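Local coordinates for TfuA domain-containing protein (Methanosarcina acetivorans, PDB 6XP8) that takes part in peptide backbone thioamidation, probably acting together with a YcaO-family partner enzyme, at residues 178-181 / 182-185; 196-199 / 200-204. All coordinates share one frame; numbering follows the deposited sequence.

Contact 1 of 2, residues 178-181 / 182-185; sequences LIPK and EKGK
Ile179 and Lys183 cross at about a right angle where the chain turns into a helix, the CG1 of Ile179 lying 4.1 Å from the CB of Lys183. The same isoleucine reaches over Gly184: with CG1 anti to the backbone N (chi1 -168°) and the chain carried on nearly straight at chi2, its CD1 comes to 4.2 Å from the CA of Gly184. Ile179 is buried and meets the helix with aliphatic carbon alone, which suits a branched hydrophobic residue; Gly184, also buried, presents bare backbone to it. Beside this pair the ring of Pro180 rests its CB 4.0 Å from the CB of Lys183. This is the N-terminal end of helix 181-193, with Pro180 as its N-cap residue. A proline fits here because its ring restrains phi, and its missing N-H costs nothing ahead of the first helical turn, while its carbonyl is still able to accept. The first i to i+4 bonds of the helix follow, Gly184 N to Pro180 O at 2.8 Å and Lys185 N to Lys181 O at 3.0 Å, and the CG of Lys185 passes 3.4 Å from that same Lys181 O. The lysines then part: Lys183, CG anti to its own N (chi1 -151°) and extended beyond, sends its ammonium group to a salt bridge with Glu148 of helix 146-157, whereas Lys181 and Lys185 are exposed, their long polar chains suited to a solvent-facing side.

Contact 2 of 2, residues 196-199 / 200-204; sequences VDIK and RQDAV
Asp197 OD1 is gripped by two donors, the backbone N of Arg200 at 3.1 Å and the side-chain amide of Asn130. The Arg200 N-H comes from above the carboxylate, 60° out of its plane, and the CG of Asp197 is packed 3.4 Å from the CB of Arg200. With CG anti to the backbone N (chi1 -166°), the short aspartate arm folds beside its own carbonyl and reaches an amide N-H of the first turn, where no preceding helical carbonyl is available. Its other oxygen, OD2, accepts from a water at 2.7 Å, and that water accepts from Arg200 NH1; carboxylate and guanidinium planes stand 50° apart, bridged rather than paired, while Arg200 NH2 makes its salt bridge with Asp15. Ile198 turns its CD1 to 3.9 Å from Asp202 OD1, and its aliphatic branch suits a buried place against helix 128-140. Asp202 is buried, its carboxylate oxygens satisfied by the backbone N-H groups of Lys96 and Val97. Lys199 is buried too, its ammonium satisfied by Val112 O and Ser77 OG. Gln201 N donates to Asp197 O at 3.1 Å, opening the regular helical bonding. Asp197 OD1 accepting the N-H three residues on is the classic aspartate N-cap, here starting helix 198-215.

In the fold
Both contacts mark the starts of helices, and they come in series along the chain: contact 1 opens helix 181-193, and contact 2 opens helix 198-215, the next and last helix. Their centres are about 27 Å apart and their nearest atoms about 15 Å, so they do not touch. Contact 1 sits peripherally, about 28 Å from the chain centre, against helix 146-157. Contact 2 lies about 7 Å from that centre, between helix 128-140 and loops that include Ser10, Ile11, Ala76 and Ser77, close after strands 3-6 and 71-74 of the parallel sheet. The final helix thus leads the chain from the helices of residues 128-193 back to the part that holds the parallel sheet.

Contact 1 of 2, residues 178-181 / 182-185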
ATOM      1  N   LEU A 178     -17.918  21.440   4.335  1.00 21.54           N
ATOM      2  CA  LEU A 178     -17.608  20.806   3.051  1.00 20.58           C
ATOM      3  C   LEU A 178     -18.676  19.810   2.600  1.00 20.79           C
ATOM      4  O   LEU A 178     -18.731  19.453   1.423  1.00 20.68           O
ATOM      5  CB  LEU A 178     -16.239  20.119   3.107  1.00 20.35           C
ATOM      6  CG  LEU A 178     -15.011  20.886   3.620  1.00 20.41           C
ATOM      7  CD1 LEU A 178     -13.800  19.969   3.535  1.00 20.46           C
ATOM      8  CD2 LEU A 178     -14.755  22.186   2.862  1.00 20.27           C
ATOM      9  N   ILE A 179     -19.519  19.385   3.540  1.00 20.58           N
ATOM     10  CA  ILE A 179     -20.562  18.378   3.307  1.00 20.89           C
ATOM     11  C   ILE A 179     -21.647  18.527   4.396  1.00 21.00           C
ATOM     12  O   ILE A 179     -21.313  18.812   5.552  1.00 21.06           O
ATOM     13  CB  ILE A 179     -19.958  16.930   3.264  1.00 20.86           C
ATOM     14  CG1 ILE A 179     -20.978  15.898   2.740  1.00 20.79           C
ATOM     15  CG2 ILE A 179     -19.326  16.528   4.605  1.00 20.94           C
ATOM     16  CD1 ILE A 179     -20.374  14.584   2.282  1.00 21.33           C
ATOM     17  N   PRO A 180     -22.947  18.385   4.029  1.00 21.27           N
ATOM     18  CA  PRO A 180     -23.974  18.314   5.073  1.00 22.01           C
ATOM     19  C   PRO A 180     -23.718  17.131   6.000  1.00 22.91           C
ATOM     20  O   PRO A 180     -23.262  16.080   5.540  1.00 22.24           O
ATOM     21  CB  PRO A 180     -25.268  18.108   4.282  1.00 22.00           C
ATOM     22  CG  PRO A 180     -24.998  18.744   2.964  1.00 21.99           C
ATOM     23  CD  PRO A 180     -23.550  18.455   2.681  1.00 21.63           C
ATOM     24  N   LYS A 181     -23.999  17.313   7.289  1.00 24.42           N
ATOM     25  CA  LYS A 181     -23.687  16.296   8.300  1.00 25.87           C
ATOM     26  C   LYS A 181     -24.457  14.980   8.130  1.00 26.32           C
ATOM     27  O   LYS A 181     -23.894  13.912   8.370  1.00 25.78           O
ATOM     28  CB  LYS A 181     -23.814  16.863   9.718  1.00 27.88           C
ATOM     29  CG  LYS A 181     -22.645  17.772  10.079  1.00 29.13           C
ATOM     30  CD  LYS A 181     -22.770  18.401  11.454  1.00 30.30           C
ATOM     31  CE  LYS A 181     -21.704  19.472  11.619  1.00 31.56           C
ATOM     32  NZ  LYS A 181     -21.931  20.341  12.807  1.00 32.53           N
ATOM     33  N   GLU A 182     -25.717  15.054   7.698  1.00 26.69           N
ATOM     34  CA  GLU A 182     -26.500  13.841   7.416  1.00 27.39           C
ATOM     35  C   GLU A 182     -25.964  13.082   6.205  1.00 26.96           C
ATOM     36  O   GLU A 182     -25.907  11.846   6.214  1.00 26.18           O
ATOM     37  CB  GLU A 182     -27.993  14.155   7.255  1.00 29.21           C
ATOM     38  CG  GLU A 182     -28.696  14.507   8.559  1.00 31.15           C
ATOM     39  CD  GLU A 182     -28.736  13.354   9.546  1.00 32.34           C
ATOM     40  OE1 GLU A 182     -29.553  12.428   9.352  1.00 34.15           O
ATOM     41  OE2 GLU A 182     -27.950  13.384  10.518  1.00 33.00           O
ATOM     42  N   LYS A 183     -25.558  13.836   5.182  1.00 26.15           N
ATOM     43  CA  LYS A 183     -24.900  13.293   3.996  1.00 25.98           C
ATOM     44  C   LYS A 183     -23.529  12.706   4.358  1.00 25.01           C
ATOM     45  O   LYS A 183     -23.113  11.690   3.787  1.00 24.62           O
ATOM     46  CB  LYS A 183     -24.761  14.375   2.920  1.00 26.43           C
ATOM     47  CG  LYS A 183     -24.774  13.834   1.503  1.00 26.76           C
ATOM     48  CD  LYS A 183     -24.748  14.948   0.468  1.00 27.47           C
ATOM     49  CE  LYS A 183     -24.838  14.370  -0.934  1.00 27.35           C
ATOM     50  NZ  LYS A 183     -24.599  15.387  -1.993  1.00 28.31           N
ATOM     51  N   GLY A 184     -22.851  13.348   5.312  1.00 24.11           N
ATOM     52  CA  GLY A 184     -21.591  12.859   5.877  1.00 24.05           C
ATOM     53  C   GLY A 184     -21.735  11.512   6.565  1.00 23.53           C
ATOM     54  O   GLY A 184     -20.860  10.657   6.436  1.00 23.25           O
ATOM     55  N   LYS A 185     -22.844  11.329   7.285  1.00 23.88           N
ATOM     56  CA  LYS A 185     -23.142  10.073   7.994  1.00 24.72           C
ATOM     57  C   LYS A 185     -23.383   8.910   7.035  1.00 24.13           C
ATOM     58  O   LYS A 185     -22.899   7.801   7.270  1.00 24.09           O
ATOM     59  CB  LYS A 185     -24.341  10.246   8.936  1.00 26.23           C
ATOM     60  CG  LYS A 185     -24.011  11.014  10.207  1.00 28.75           C
ATOM     61  CD  LYS A 185     -25.254  11.315  11.029  1.00 30.15           C
ATOM     62  CE  LYS A 185     -24.997  12.395  12.073  1.00 31.69           C
ATOM     63  NZ  LYS A 185     -24.004  12.003  13.118  1.00 33.61           N
TER

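Contact 2 of 2, residues 196-199 / 200-204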
ATOM      1  N   VAL A 196     -12.982   0.727  -0.986  1.00 19.82           N
ATOM      2  CA  VAL A 196     -12.178   0.209  -2.087  1.00 19.36           C
ATOM      3  C   VAL A 196     -10.755   0.145  -1.532  1.00 18.79           C
ATOM      4  O   VAL A 196     -10.024   1.147  -1.529  1.00 19.11           O
ATOM      5  CB  VAL A 196     -12.267   1.090  -3.355  1.00 19.18           C
ATOM      6  CG1 VAL A 196     -11.494   0.464  -4.512  1.00 19.52           C
ATOM      7  CG2 VAL A 196     -13.721   1.328  -3.758  1.00 19.53           C
ATOM      8  N   ASP A 197     -10.405  -1.035  -1.027  1.00 18.07           N
ATOM      9  CA  ASP A 197      -9.128  -1.290  -0.373  1.00 16.96           C
ATOM     10  C   ASP A 197      -8.111  -1.687  -1.440  1.00 16.74           C
ATOM     11  O   ASP A 197      -7.786  -2.874  -1.631  1.00 16.23           O
ATOM     12  CB  ASP A 197      -9.295  -2.369   0.712  1.00 17.42           C
ATOM     13  CG  ASP A 197      -8.100  -2.457   1.668  1.00 17.47           C
ATOM     14  OD1 ASP A 197      -6.997  -1.939   1.357  1.00 17.39           O
ATOM     15  OD2 ASP A 197      -8.262  -3.081   2.741  1.00 18.36           O
ATOM     16  N   ILE A 198      -7.622  -0.670  -2.142  1.00 16.15           N
ATOM     17  CA  ILE A 198      -6.711  -0.880  -3.263  1.00 16.06           C
ATOM     18  C   ILE A 198      -5.363  -1.440  -2.807  1.00 15.60           C
ATOM     19  O   ILE A 198      -4.752  -2.228  -3.528  1.00 15.81           O
ATOM     20  CB  ILE A 198      -6.579   0.372  -4.176  1.00 16.39           C
ATOM     21  CG1 ILE A 198      -5.898   0.023  -5.514  1.00 17.05           C
ATOM     22  CG2 ILE A 198      -5.863   1.532  -3.488  1.00 16.82           C
ATOM     23  CD1 ILE A 198      -6.690  -0.930  -6.388  1.00 17.48           C
ATOM     24  N   LYS A 199      -4.922  -1.050  -1.611  1.00 15.11           N
ATOM     25  CA  LYS A 199      -3.688  -1.601  -1.038  1.00 14.85           C
ATOM     26  C   LYS A 199      -3.790  -3.108  -0.825  1.00 14.61           C
ATOM     27  O   LYS A 199      -2.860  -3.837  -1.173  1.00 13.74           O
ATOM     28  CB  LYS A 199      -3.307  -0.893   0.258  1.00 15.40           C
ATOM     29  CG  LYS A 199      -2.817   0.529   0.047  1.00 15.53           C
ATOM     30  CD  LYS A 199      -2.075   1.012   1.283  1.00 16.07           C
ATOM     31  CE  LYS A 199      -0.572   0.909   1.131  1.00 16.09           C
ATOM     32  NZ  LYS A 199       0.111   1.363   2.378  1.00 15.98           N
ATOM     33  N   ARG A 200      -4.923  -3.569  -0.292  1.00 14.57           N
ATOM     34  CA  ARG A 200      -5.145  -5.002  -0.071  1.00 14.85           C
ATOM     35  C   ARG A 200      -5.219  -5.773  -1.389  1.00 14.61           C
ATOM     36  O   ARG A 200      -4.647  -6.857  -1.512  1.00 15.25           O
ATOM     37  CB  ARG A 200      -6.426  -5.229   0.733  1.00 15.22           C
ATOM     38  CG  ARG A 200      -6.682  -6.680   1.091  1.00 16.23           C
ATOM     39  CD  ARG A 200      -8.015  -6.858   1.802  1.00 16.84           C
ATOM     40  NE  ARG A 200      -8.155  -8.231   2.292  1.00 18.09           N
ATOM     41  CZ  ARG A 200      -7.670  -8.672   3.451  1.00 18.57           C
ATOM     42  NH1 ARG A 200      -7.016  -7.851   4.269  1.00 18.92           N
ATOM     43  NH2 ARG A 200      -7.845  -9.943   3.796  1.00 19.76           N
ATOM     44  N   GLN A 201      -5.918  -5.209  -2.373  1.00 14.51           N
ATOM     45  CA  GLN A 201      -6.081  -5.876  -3.666  1.00 14.25           C
ATOM     46  C   GLN A 201      -4.753  -5.963  -4.396  1.00 14.06           C
ATOM     47  O   GLN A 201      -4.437  -6.994  -4.983  1.00 13.60           O
ATOM     48  CB  GLN A 201      -7.157  -5.203  -4.523  1.00 15.22           C
ATOM     49  CG  GLN A 201      -8.557  -5.423  -3.946  1.00 16.35           C
ATOM     50  CD  GLN A 201      -9.649  -4.705  -4.708  1.00 17.76           C
ATOM     51  OE1 GLN A 201      -9.508  -3.529  -5.066  1.00 19.40           O
ATOM     52  NE2 GLN A 201     -10.759  -5.402  -4.947  1.00 17.87           N
ATOM     53  N   ASP A 202      -3.968  -4.889  -4.317  1.00 13.78           N
ATOM     54  CA  ASP A 202      -2.630  -4.899  -4.897  1.00 13.93           C
ATOM     55  C   ASP A 202      -1.711  -5.873  -4.179  1.00 13.61           C
ATOM     56  O   ASP A 202      -0.906  -6.543  -4.835  1.00 13.41           O
ATOM     57  CB  ASP A 202      -2.016  -3.506  -4.867  1.00 14.27           C
ATOM     58  CG  ASP A 202      -2.475  -2.631  -6.006  1.00 14.81           C
ATOM     59  OD1 ASP A 202      -3.419  -2.991  -6.755  1.00 15.87           O
ATOM     60  OD2 ASP A 202      -1.867  -1.555  -6.141  1.00 15.27           O
ATOM     61  N   ALA A 203      -1.821  -5.932  -2.847  1.00 13.29           N
ATOM     62  CA  ALA A 203      -1.045  -6.878  -2.025  1.00 13.45           C
ATOM     63  C   ALA A 203      -1.288  -8.326  -2.451  1.00 13.37           C
ATOM     64  O   ALA A 203      -0.342  -9.099  -2.599  1.00 13.54           O
ATOM     65  CB  ALA A 203      -1.348  -6.695  -0.542  1.00 13.48           C
ATOM     66  N   VAL A 204      -2.555  -8.678  -2.658  1.00 13.31           N
ATOM     67  CA  VAL A 204      -2.928  -9.999  -3.174  1.00 13.45           C
ATOM     68  C   VAL A 204      -2.288 -10.277  -4.544  1.00 13.46           C
ATOM     69  O   VAL A 204      -1.769 -11.371  -4.774  1.00 13.40           O
ATOM     70  CB  VAL A 204      -4.461 -10.205  -3.149  1.00 13.46           C
ATOM     71  CG1 VAL A 204      -4.870 -11.492  -3.857  1.00 14.04           C
ATOM     72  CG2 VAL A 204      -4.934 -10.255  -1.704  1.00 13.60           C
TER
HETATM   73  O   HOH W   1      -6.949  -4.808   4.426  1.00 18.20           O